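Local coordinates for HhaI Restriction Endonuclease (Haemophilus parahaemolyticus, PDB 6UKF), which recognises a short specific sequence in duplex DNA and probably cleaves it by hydrolysing phosphodiester bonds, as type II restriction endonucleases do, at residues 171-176 with 181-186; 9-14 with 33-38; 61-66 with 91-96. One frame throughout, in Å; residues are numbered along the deposited sequence. Where two conformers were deposited one is given.

Contact 1 (171-176 with 181-186); sequences DFKQAL and ISYTMR
Leu176 and Tyr183 make the tight part of this contact. The methyl CD1 of Leu176 sits almost squarely over the middle of the phenol ring, 3.5 Å from the ring centroid of Tyr183, a CH-pi contact in which a branched aliphatic residue offers one methyl to a flat face. Its CB presses on the same ring, 3.5 Å from Tyr183 CE2, while the other branch, CD2, turns to Ile181 CD1 at 4.0 Å. Helix 169-179 runs on a little past Leu176 before the chain doubles back into a short hairpin, whose first strand, 184-186, runs nearly antiparallel to the helix. The turn is held by Ile181 N, which donates to Leu176 O (3.2 Å). Leu190 of the second hairpin strand and Ile201 add to the apolar packing on Leu176. Farther along, Met185 SD lies at the edge of the Phe172 ring, 4.2 Å from CE2, a Met-aromatic contact made in one of two modelled conformers of Met185 and to that extent doubtful. Lys173 makes the looser, partly exposed flank: its extended chain lets CE rest on Met185 CG (3.6 Å) and carries the ammonium group onward, while Tyr183 OH stops 3.4 Å from Lys173 CB.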
loop_
_atom_site.group_PDB
_atom_site.type_symbol
_atom_site.label_atom_id
_atom_site.label_comp_id
_atom_site.label_asym_id
_atom_site.label_seq_id
_atom_site.Cartn_x
_atom_site.Cartn_y
_atom_site.Cartn_z
ATOM N N ASP A 171 22.554 -18.916 10.254
ATOM C CA ASP A 171 23.165 -17.634 9.915
ATOM C C ASP A 171 22.755 -16.554 10.903
ATOM O O ASP A 171 23.563 -15.688 11.257
ATOM C CB ASP A 171 22.789 -17.212 8.495
ATOM C CG ASP A 171 23.559 -17.971 7.436
ATOM O OD1 ASP A 171 23.081 -18.037 6.286
ATOM O OD2 ASP A 171 24.636 -18.513 7.759
ATOM N N PHE A 172 21.501 -16.579 11.359
ATOM C CA PHE A 172 21.058 -15.554 12.295
ATOM C C PHE A 172 21.734 -15.715 13.652
ATOM O O PHE A 172 22.182 -14.730 14.249
ATOM C CB PHE A 172 19.541 -15.562 12.450
ATOM C CG PHE A 172 19.046 -14.501 13.380
ATOM C CD1 PHE A 172 19.240 -13.165 13.076
ATOM C CD2 PHE A 172 18.417 -14.830 14.569
ATOM C CE1 PHE A 172 18.808 -12.172 13.930
ATOM C CE2 PHE A 172 17.980 -13.840 15.429
ATOM C CZ PHE A 172 18.175 -12.508 15.108
ATOM N N LYS A 173 21.799 -16.945 14.169
ATOM C CA LYS A 173 22.519 -17.175 15.416
ATOM C C LYS A 173 23.971 -16.732 15.297
ATOM O O LYS A 173 24.531 -16.158 16.238
ATOM C CB LYS A 173 22.445 -18.650 15.804
ATOM C CG LYS A 173 21.076 -19.103 16.282
ATOM C CD LYS A 173 21.101 -20.555 16.751
ATOM C CE LYS A 173 19.729 -21.000 17.231
ATOM N NZ LYS A 173 19.648 -22.462 17.477
ATOM N N GLN A 174 24.597 -16.991 14.148
ATOM C CA GLN A 174 25.986 -16.582 13.959
ATOM C C GLN A 174 26.107 -15.066 13.846
ATOM O O GLN A 174 27.093 -14.486 14.316
ATOM C CB GLN A 174 26.578 -17.302 12.745
ATOM C CG GLN A 174 26.801 -18.788 13.002
ATOM C CD GLN A 174 27.265 -19.557 11.782
ATOM O OE1 GLN A 174 27.812 -18.986 10.840
ATOM N NE2 GLN A 174 27.050 -20.866 11.796
ATOM N N ALA A 175 25.109 -14.406 13.252
ATOM C CA ALA A 175 25.111 -12.945 13.223
ATOM C C ALA A 175 24.985 -12.366 14.630
ATOM O O ALA A 175 25.664 -11.390 14.970
ATOM C CB ALA A 175 23.989 -12.427 12.321
ATOM N N LEU A 176 24.120 -12.954 15.462
ATOM C CA LEU A 176 24.006 -12.506 16.847
ATOM C C LEU A 176 25.328 -12.681 17.579
ATOM O O LEU A 176 25.769 -11.792 18.319
ATOM C CB LEU A 176 22.909 -13.302 17.556
ATOM C CG LEU A 176 21.470 -13.003 17.143
ATOM C CD1 LEU A 176 20.546 -14.107 17.624
ATOM C CD2 LEU A 176 21.021 -11.654 17.686
ATOM N N ILE A 181 25.510 -9.909 20.926
ATOM C CA ILE A 181 24.210 -9.799 21.579
ATOM C C ILE A 181 23.950 -11.071 22.372
ATOM O O ILE A 181 24.070 -12.182 21.842
ATOM C CB ILE A 181 23.093 -9.557 20.548
ATOM C CG1 ILE A 181 23.274 -8.195 19.874
ATOM C CG2 ILE A 181 21.723 -9.640 21.222
ATOM C CD1 ILE A 181 22.411 -7.994 18.648
ATOM N N SER A 182 23.599 -10.911 23.647
ATOM C CA SER A 182 23.227 -12.043 24.483
ATOM C C SER A 182 21.800 -12.455 24.153
ATOM O O SER A 182 20.907 -11.606 24.059
ATOM C CB SER A 182 23.319 -11.650 25.955
ATOM O OG SER A 182 24.539 -10.984 26.222
ATOM N N TYR A 183 21.580 -13.753 23.971
ATOM C CA TYR A 183 20.268 -14.185 23.519
ATOM C C TYR A 183 20.049 -15.660 23.811
ATOM O O TYR A 183 20.978 -16.411 24.115
ATOM C CB TYR A 183 20.117 -13.960 22.012
ATOM C CG TYR A 183 20.936 -14.940 21.198
ATOM C CD1 TYR A 183 20.386 -16.136 20.750
ATOM C CD2 TYR A 183 22.265 -14.679 20.892
ATOM C CE1 TYR A 183 21.135 -17.037 20.017
ATOM C CE2 TYR A 183 23.020 -15.575 20.155
ATOM C CZ TYR A 183 22.450 -16.751 19.721
ATOM O OH TYR A 183 23.198 -17.644 18.990
ATOM N N THR A 184 18.783 -16.052 23.691
ATOM C CA THR A 184 18.344 -17.435 23.657
ATOM C C THR A 184 17.267 -17.525 22.587
ATOM O O THR A 184 16.440 -16.617 22.464
ATOM C CB THR A 184 17.730 -17.840 25.002
ATOM O OG1 THR A 184 18.700 -17.684 26.046
ATOM C CG2 THR A 184 17.240 -19.287 24.969
ATOM N N MET A 185 17.278 -18.605 21.810
ATOM C CA MET A 185 16.269 -18.841 20.785
ATOM C C MET A 185 15.325 -19.939 21.249
ATOM O O MET A 185 15.771 -20.978 21.749
ATOM C CB MET A 185 16.886 -19.302 19.461
ATOM C CG MET A 185 17.816 -18.320 18.777
ATOM S SD MET A 185 17.014 -16.814 18.182
ATOM C CE MET A 185 15.737 -17.455 17.099
ATOM N N ARG A 186 14.029 -19.708 21.075
ATOM C CA ARG A 186 12.991 -20.705 21.312
ATOM C C ARG A 186 12.361 -20.948 19.944
ATOM O O ARG A 186 11.459 -20.217 19.527
ATOM C CB ARG A 186 11.969 -20.203 22.323
#

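Contact 2 (9-14 with 33-38)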
loop_
_atom_site.group_PDB
_atom_site.type_symbol
_atom_site.label_atom_id
_atom_site.label_comp_id
_atom_site.label_asym_id
_atom_site.label_seq_id
_atom_site.Cartn_x
_atom_site.Cartn_y
_atom_site.Cartn_z
ATOM N N PHE A 9 -10.964 1.915 13.241
ATOM C CA PHE A 9 -11.869 3.039 13.476
ATOM C C PHE A 9 -12.943 3.112 12.395
ATOM O O PHE A 9 -14.132 3.288 12.694
ATOM C CB PHE A 9 -10.988 4.297 13.507
ATOM C CG PHE A 9 -11.706 5.588 13.788
ATOM C CD1 PHE A 9 -12.515 5.748 14.902
ATOM C CD2 PHE A 9 -11.498 6.678 12.959
ATOM C CE1 PHE A 9 -13.138 6.965 15.150
ATOM C CE2 PHE A 9 -12.110 7.887 13.205
ATOM C CZ PHE A 9 -12.930 8.032 14.299
ATOM N N CYS A 10 -12.547 2.943 11.133
ATOM C CA CYS A 10 -13.505 3.008 10.032
ATOM C C CYS A 10 -14.466 1.823 10.054
ATOM O O CYS A 10 -15.675 1.992 9.860
ATOM C CB CYS A 10 -12.757 3.047 8.698
ATOM S SG CYS A 10 -11.904 4.598 8.357
ATOM N N VAL A 11 -13.943 0.612 10.263
ATOM C CA VAL A 11 -14.800 -0.574 10.261
ATOM C C VAL A 11 -15.794 -0.510 11.410
ATOM O O VAL A 11 -16.976 -0.841 11.252
ATOM C CB VAL A 11 -13.947 -1.857 10.318
ATOM C CG1 VAL A 11 -14.836 -3.095 10.455
ATOM C CG2 VAL A 11 -13.070 -1.972 9.090
ATOM N N THR A 12 -15.330 -0.087 12.587
ATOM C CA THR A 12 -16.220 0.032 13.736
ATOM C C THR A 12 -17.345 1.015 13.452
ATOM O O THR A 12 -18.508 0.760 13.789
ATOM C CB THR A 12 -15.412 0.475 14.955
ATOM O OG1 THR A 12 -14.400 -0.501 15.239
ATOM C CG2 THR A 12 -16.314 0.649 16.170
ATOM N N TYR A 13 -17.019 2.146 12.825
ATOM C CA TYR A 13 -18.043 3.124 12.477
ATOM C C TYR A 13 -19.064 2.530 11.518
ATOM O O TYR A 13 -20.276 2.701 11.695
ATOM C CB TYR A 13 -17.394 4.358 11.854
ATOM C CG TYR A 13 -18.400 5.313 11.257
ATOM C CD1 TYR A 13 -19.132 6.168 12.066
ATOM C CD2 TYR A 13 -18.628 5.351 9.888
ATOM C CE1 TYR A 13 -20.061 7.039 11.529
ATOM C CE2 TYR A 13 -19.553 6.217 9.341
ATOM C CZ TYR A 13 -20.268 7.062 10.166
ATOM O OH TYR A 13 -21.193 7.930 9.630
ATOM N N LEU A 14 -18.592 1.841 10.479
ATOM C CA LEU A 14 -19.509 1.274 9.496
ATOM C C LEU A 14 -20.467 0.286 10.145
ATOM O O LEU A 14 -21.677 0.325 9.903
ATOM C CB LEU A 14 -18.721 0.601 8.374
ATOM C CG LEU A 14 -18.016 1.563 7.421
ATOM C CD1 LEU A 14 -17.009 0.812 6.566
ATOM C CD2 LEU A 14 -19.029 2.289 6.552
ATOM N N SER A 33 -9.627 -5.137 -1.408
ATOM C CA SER A 33 -9.369 -4.116 -0.390
ATOM C C SER A 33 -9.120 -4.777 0.960
ATOM O O SER A 33 -8.541 -5.868 1.001
ATOM C CB SER A 33 -10.500 -3.105 -0.312
ATOM N N ASP A 34 -9.498 -4.107 2.065
ATOM C CA ASP A 34 -9.348 -4.643 3.411
ATOM C C ASP A 34 -10.689 -4.752 4.121
ATOM O O ASP A 34 -10.805 -5.525 5.089
ATOM C CB ASP A 34 -8.367 -3.785 4.261
ATOM C CG ASP A 34 -6.946 -3.825 3.759
ATOM O OD1 ASP A 34 -6.668 -2.801 3.192
ATOM O OD2 ASP A 34 -6.271 -4.913 4.003
ATOM N N ILE A 35 -11.708 -4.027 3.644
ATOM C CA ILE A 35 -13.057 -4.042 4.216
ATOM C C ILE A 35 -14.042 -4.526 3.153
ATOM O O ILE A 35 -14.109 -3.944 2.063
ATOM C CB ILE A 35 -13.462 -2.654 4.751
ATOM C CG1 ILE A 35 -12.337 -2.030 5.590
ATOM C CG2 ILE A 35 -14.766 -2.722 5.531
ATOM C CD1 ILE A 35 -12.791 -0.900 6.483
ATOM N N LEU A 36 -14.797 -5.589 3.472
ATOM C CA LEU A 36 -15.784 -6.192 2.584
ATOM C C LEU A 36 -17.179 -5.970 3.148
ATOM O O LEU A 36 -17.453 -6.321 4.300
ATOM C CB LEU A 36 -15.524 -7.692 2.451
ATOM C CG LEU A 36 -16.560 -8.459 1.631
ATOM C CD1 LEU A 36 -16.582 -7.984 0.188
ATOM C CD2 LEU A 36 -16.271 -9.943 1.714
ATOM N N PHE A 37 -18.055 -5.393 2.333
ATOM C CA PHE A 37 -19.478 -5.381 2.636
ATOM C C PHE A 37 -20.064 -6.719 2.201
ATOM O O PHE A 37 -19.977 -7.084 1.023
ATOM C CB PHE A 37 -20.178 -4.237 1.913
ATOM C CG PHE A 37 -21.666 -4.329 1.981
ATOM C CD1 PHE A 37 -22.318 -4.219 3.197
ATOM C CD2 PHE A 37 -22.412 -4.557 0.839
ATOM C CE1 PHE A 37 -23.692 -4.317 3.269
ATOM C CE2 PHE A 37 -23.785 -4.657 0.906
ATOM C CZ PHE A 37 -24.427 -4.537 2.122
ATOM N N THR A 38 -20.663 -7.444 3.144
ATOM C CA THR A 38 -21.048 -8.844 2.962
ATOM C C THR A 38 -22.544 -9.025 2.723
ATOM O O THR A 38 -23.138 -9.997 3.200
ATOM C CB THR A 38 -20.610 -9.671 4.169
ATOM O OG1 THR A 38 -21.261 -9.176 5.344
ATOM C CG2 THR A 38 -19.107 -9.599 4.359
#
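Ile35 reaches from its strand toward Val11 and Leu14, two residues one helical turn apart on the facing side of helix 3-18. Its CB, the branch point, stands 4.4 Å from Val11 CG2. From there the side chain divides. The short arm, CG2, lies anti to the backbone N and meets both helix residues: it is 4.0 Å from Val11 CG2 and 4.3 Å from Leu14 CD1. The long arm starts with CG1, which lies 3.6 Å from Val11 CG2, and runs on nearly extended (chi2 -162°) to CD1. This tip is directed at the helix, but the model places it closer to Val11 CG2 than two carbons can sit, so the detail at the very end of the chain is doubtful. Val11 meets this arm with the methyl that lies anti to its own carbonyl carbon.

Strand 35-37 belongs to a mixed sheet, paired with strand 43-47 through backbone bonds such as those between Ile35 and Ile45. The sequence around it, Ser-Asp followed after eleven residues by Glu-Ala-Lys, is consistent with the PD-(D/E)XK nuclease fold, with Asp34 and Glu46 probably its acidic pair. Asp34, next to Ile35, packs on a phosphate of the bound DNA. Branched aliphatic residues suit this layer: beta-branched Ile35 is at ease in an extended strand and offers two arms to the helix, and Leu14, flexible beyond CB, fits a buried helical position. Leu14 also packs on Ile130 of strand 126-132, two places along the sheet, and, like Ile35, on Phe22 of strand 22-23. Val11 lies toward the partly exposed border of the layer, where its side chain touches Lys24.

Contact 3 (61-66 with 91-96). With EDO (1,2-ethanediol), chain N.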
loop_
_atom_site.group_PDB
_atom_site.type_symbol
_atom_site.label_atom_id
_atom_site.label_comp_id
_atom_site.label_asym_id
_atom_site.label_seq_id
_atom_site.Cartn_x
_atom_site.Cartn_y
_atom_site.Cartn_z
ATOM N N PRO A 61 13.358 0.055 -16.691
ATOM C CA PRO A 61 13.975 0.841 -17.768
ATOM C C PRO A 61 14.657 -0.070 -18.779
ATOM O O PRO A 61 15.422 -0.966 -18.414
ATOM C CB PRO A 61 14.987 1.731 -17.035
ATOM C CG PRO A 61 15.282 1.017 -15.766
ATOM C CD PRO A 61 14.035 0.262 -15.396
ATOM N N ASN A 62 14.361 0.154 -20.053
ATOM C CA ASN A 62 15.028 -0.531 -21.154
ATOM C C ASN A 62 15.967 0.490 -21.791
ATOM O O ASN A 62 15.540 1.332 -22.585
ATOM C CB ASN A 62 14.015 -1.077 -22.155
ATOM C CG ASN A 62 14.667 -1.910 -23.248
ATOM O OD1 ASN A 62 15.794 -1.638 -23.662
ATOM N ND2 ASN A 62 13.960 -2.932 -23.715
ATOM N N ARG A 63 17.246 0.416 -21.425
ATOM C CA ARG A 63 18.223 1.410 -21.847
ATOM C C ARG A 63 18.678 1.215 -23.284
ATOM O O ARG A 63 19.283 2.129 -23.856
ATOM C CB ARG A 63 19.414 1.387 -20.886
ATOM C CG ARG A 63 18.987 1.621 -19.446
ATOM C CD ARG A 63 20.120 1.507 -18.446
ATOM N NE ARG A 63 19.586 1.465 -17.086
ATOM C CZ ARG A 63 19.216 2.535 -16.390
ATOM N NH1 ARG A 63 19.326 3.750 -16.914
ATOM N NH2 ARG A 63 18.732 2.391 -15.164
ATOM N N ALA A 64 18.397 0.056 -23.880
ATOM C CA ALA A 64 18.696 -0.146 -25.292
ATOM C C ALA A 64 17.616 0.449 -26.186
ATOM O O ALA A 64 17.922 0.958 -27.270
ATOM C CB ALA A 64 18.853 -1.636 -25.591
ATOM N N GLU A 65 16.356 0.391 -25.756
ATOM C CA GLU A 65 15.235 0.923 -26.521
ATOM C C GLU A 65 14.767 2.282 -26.018
ATOM O O GLU A 65 13.881 2.882 -26.630
ATOM C CB GLU A 65 14.065 -0.067 -26.499
ATOM C CG GLU A 65 14.397 -1.438 -27.061
ATOM C CD GLU A 65 14.783 -1.390 -28.526
ATOM O OE1 GLU A 65 15.510 -2.223 -28.953
ATOM O OE2 GLU A 65 14.294 -0.414 -29.279
ATOM N N TYR A 66 15.336 2.782 -24.923
ATOM C CA TYR A 66 14.981 4.094 -24.385
ATOM C C TYR A 66 13.485 4.190 -24.095
ATOM O O TYR A 66 12.817 5.165 -24.443
ATOM C CB TYR A 66 15.450 5.208 -25.319
ATOM C CG TYR A 66 16.914 5.093 -25.648
ATOM C CD1 TYR A 66 17.335 4.474 -26.817
ATOM C CD2 TYR A 66 17.876 5.581 -24.779
ATOM C CE1 TYR A 66 18.675 4.360 -27.120
ATOM C CE2 TYR A 66 19.217 5.472 -25.070
ATOM C CZ TYR A 66 19.612 4.860 -26.243
ATOM O OH TYR A 66 20.952 4.749 -26.534
ATOM N N GLU A 91 9.011 8.832 -23.629
ATOM C CA GLU A 91 9.376 9.980 -24.452
ATOM C C GLU A 91 10.325 10.920 -23.720
ATOM O O GLU A 91 11.004 11.726 -24.367
ATOM C CB GLU A 91 8.113 10.708 -24.918
ATOM C CG GLU A 91 7.205 9.839 -25.791
ATOM C CD GLU A 91 5.997 10.578 -26.361
ATOM O OE1 GLU A 91 5.582 10.232 -27.420
ATOM O OE2 GLU A 91 5.437 11.562 -25.661
ATOM N N ASN A 92 10.396 10.822 -22.393
ATOM C CA ASN A 92 11.333 11.568 -21.561
ATOM C C ASN A 92 12.286 10.612 -20.851
ATOM O O ASN A 92 12.632 10.801 -19.683
ATOM C CB ASN A 92 10.588 12.441 -20.554
ATOM C CG ASN A 92 9.800 13.551 -21.220
ATOM O OD1 ASN A 92 10.361 14.573 -21.613
ATOM N ND2 ASN A 92 8.496 13.352 -21.358
ATOM N N PHE A 93 12.739 9.582 -21.572
ATOM C CA PHE A 93 13.432 8.464 -20.936
ATOM C C PHE A 93 14.638 8.932 -20.133
ATOM O O PHE A 93 14.853 8.487 -18.999
ATOM C CB PHE A 93 13.863 7.448 -21.996
ATOM C CG PHE A 93 14.544 6.238 -21.428
ATOM C CD1 PHE A 93 13.802 5.211 -20.876
ATOM C CD2 PHE A 93 15.924 6.129 -21.442
ATOM C CE1 PHE A 93 14.419 4.097 -20.348
ATOM C CE2 PHE A 93 16.551 5.017 -20.917
ATOM C CZ PHE A 93 15.796 3.997 -20.370
ATOM N N SER A 94 15.447 9.818 -20.715
ATOM C CA SER A 94 16.645 10.295 -20.038
ATOM C C SER A 94 16.342 10.828 -18.649
ATOM O O SER A 94 17.167 10.695 -17.738
ATOM C CB SER A 94 17.285 11.414 -20.859
ATOM O OG SER A 94 16.422 12.535 -20.962
ATOM N N GLU A 95 15.205 11.483 -18.481
ATOM C CA GLU A 95 14.827 12.125 -17.200
ATOM C C GLU A 95 14.354 11.111 -16.153
ATOM O O GLU A 95 14.336 11.471 -14.985
ATOM C CB GLU A 95 13.714 13.142 -17.430
ATOM C CG GLU A 95 14.040 14.196 -18.468
ATOM C CD GLU A 95 15.490 14.629 -18.591
ATOM O OE1 GLU A 95 16.162 14.742 -17.548
ATOM O OE2 GLU A 95 15.939 14.878 -19.732
ATOM N N TYR A 96 13.980 9.890 -16.531
ATOM C CA TYR A 96 13.467 8.913 -15.584
ATOM C C TYR A 96 14.324 7.663 -15.460
ATOM O O TYR A 96 14.074 6.853 -14.561
ATOM C CB TYR A 96 12.028 8.526 -15.956
ATOM C CG TYR A 96 11.061 9.664 -15.736
ATOM C CD1 TYR A 96 10.542 9.916 -14.476
ATOM C CD2 TYR A 96 10.691 10.503 -16.777
ATOM C CE1 TYR A 96 9.673 10.961 -14.257
ATOM C CE2 TYR A 96 9.819 11.552 -16.569
ATOM C CZ TYR A 96 9.313 11.776 -15.308
ATOM O OH TYR A 96 8.451 12.822 -15.098
HETATM C C1 EDO N . 14.282 12.347 -23.419
HETATM O O1 EDO N . 14.520 13.355 -22.431
HETATM C C2 EDO N . 15.569 11.572 -23.678
HETATM O O2 EDO N . 15.278 10.171 -23.715
#
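Two first torsions bring Phe93 and Tyr66 together: Phe93 swings its CG trans to its backbone N (chi1 -178°), sending the ring out from the segment toward 61-66, and Tyr66 turns its CG away from its own carbonyl carbon (chi1 -53°), so that its ring stands upright beside the phenyl group. The site is the turn of a beta hairpin, where strand 51-62 ends and strand 67-70 begins, packed against the short helical turn that follows helix 80-91. Tyr66 has positive phi and psi, a left-handed backbone conformation that presents its CA over the centre of the Phe93 ring, 3.6 Å from the centroid. The phenol lies to one side in an offset edge-to-face pair, its edge toward the Phe93 face, with planes at 88° and Tyr66 CD2 3.9 Å from Phe93 CD2.

A flat apolar ring suits this place because its partners are themselves mostly backbone. Tyr66 C lies 3.4 Å from Phe93 CD1, and Asn62 O approaches Phe93 CZ to 3.5 Å. Pro61, rigid at the strand end, sets its CB 4.1 Å from Phe93 CE1. Within the turn, Asn62 OD1 accepts from Glu65 N in an Asx motif, a role to which a short amide side chain is suited. The ring of Phe68, on strand 67-70, also meets that of Phe93, and the extended Arg63 passes its CG by Phe93 before its guanidinium NH2 bonds to Ala97 O.

Beside the ring, a molecule of 1,2-ethanediol, probably from the crystallisation liquor, meets Ser94. Its O2 accepts from Ser94 N at 3.0 Å; the approach of its O1 to Ser94 OG is unusually short at 2.5 Å, and its detail is doubtful. Ser94 OG itself donates to Glu95 OE2.

How the contacts relate
The three contacts follow one another along the chain in the order 2, 3, 1 and lie far apart, their centres 41 to 45 Å from each other and their nearest atoms about 28 to 30 Å, with no touch. Contact 2 comes closest to the bound DNA, its nearest atom about 3 Å away, and adjoins the probable nuclease site. Contact 1 approaches the DNA to about 7 Å in an outlying part, 32 Å from the chain's centre. Contact 3, about 10 Å from the DNA, lies across the chain's centre from contact 2. Its strand 51-62 shares an antiparallel sheet with strand 148-156, which supplies Ser151 and Thr153 to the calcium site.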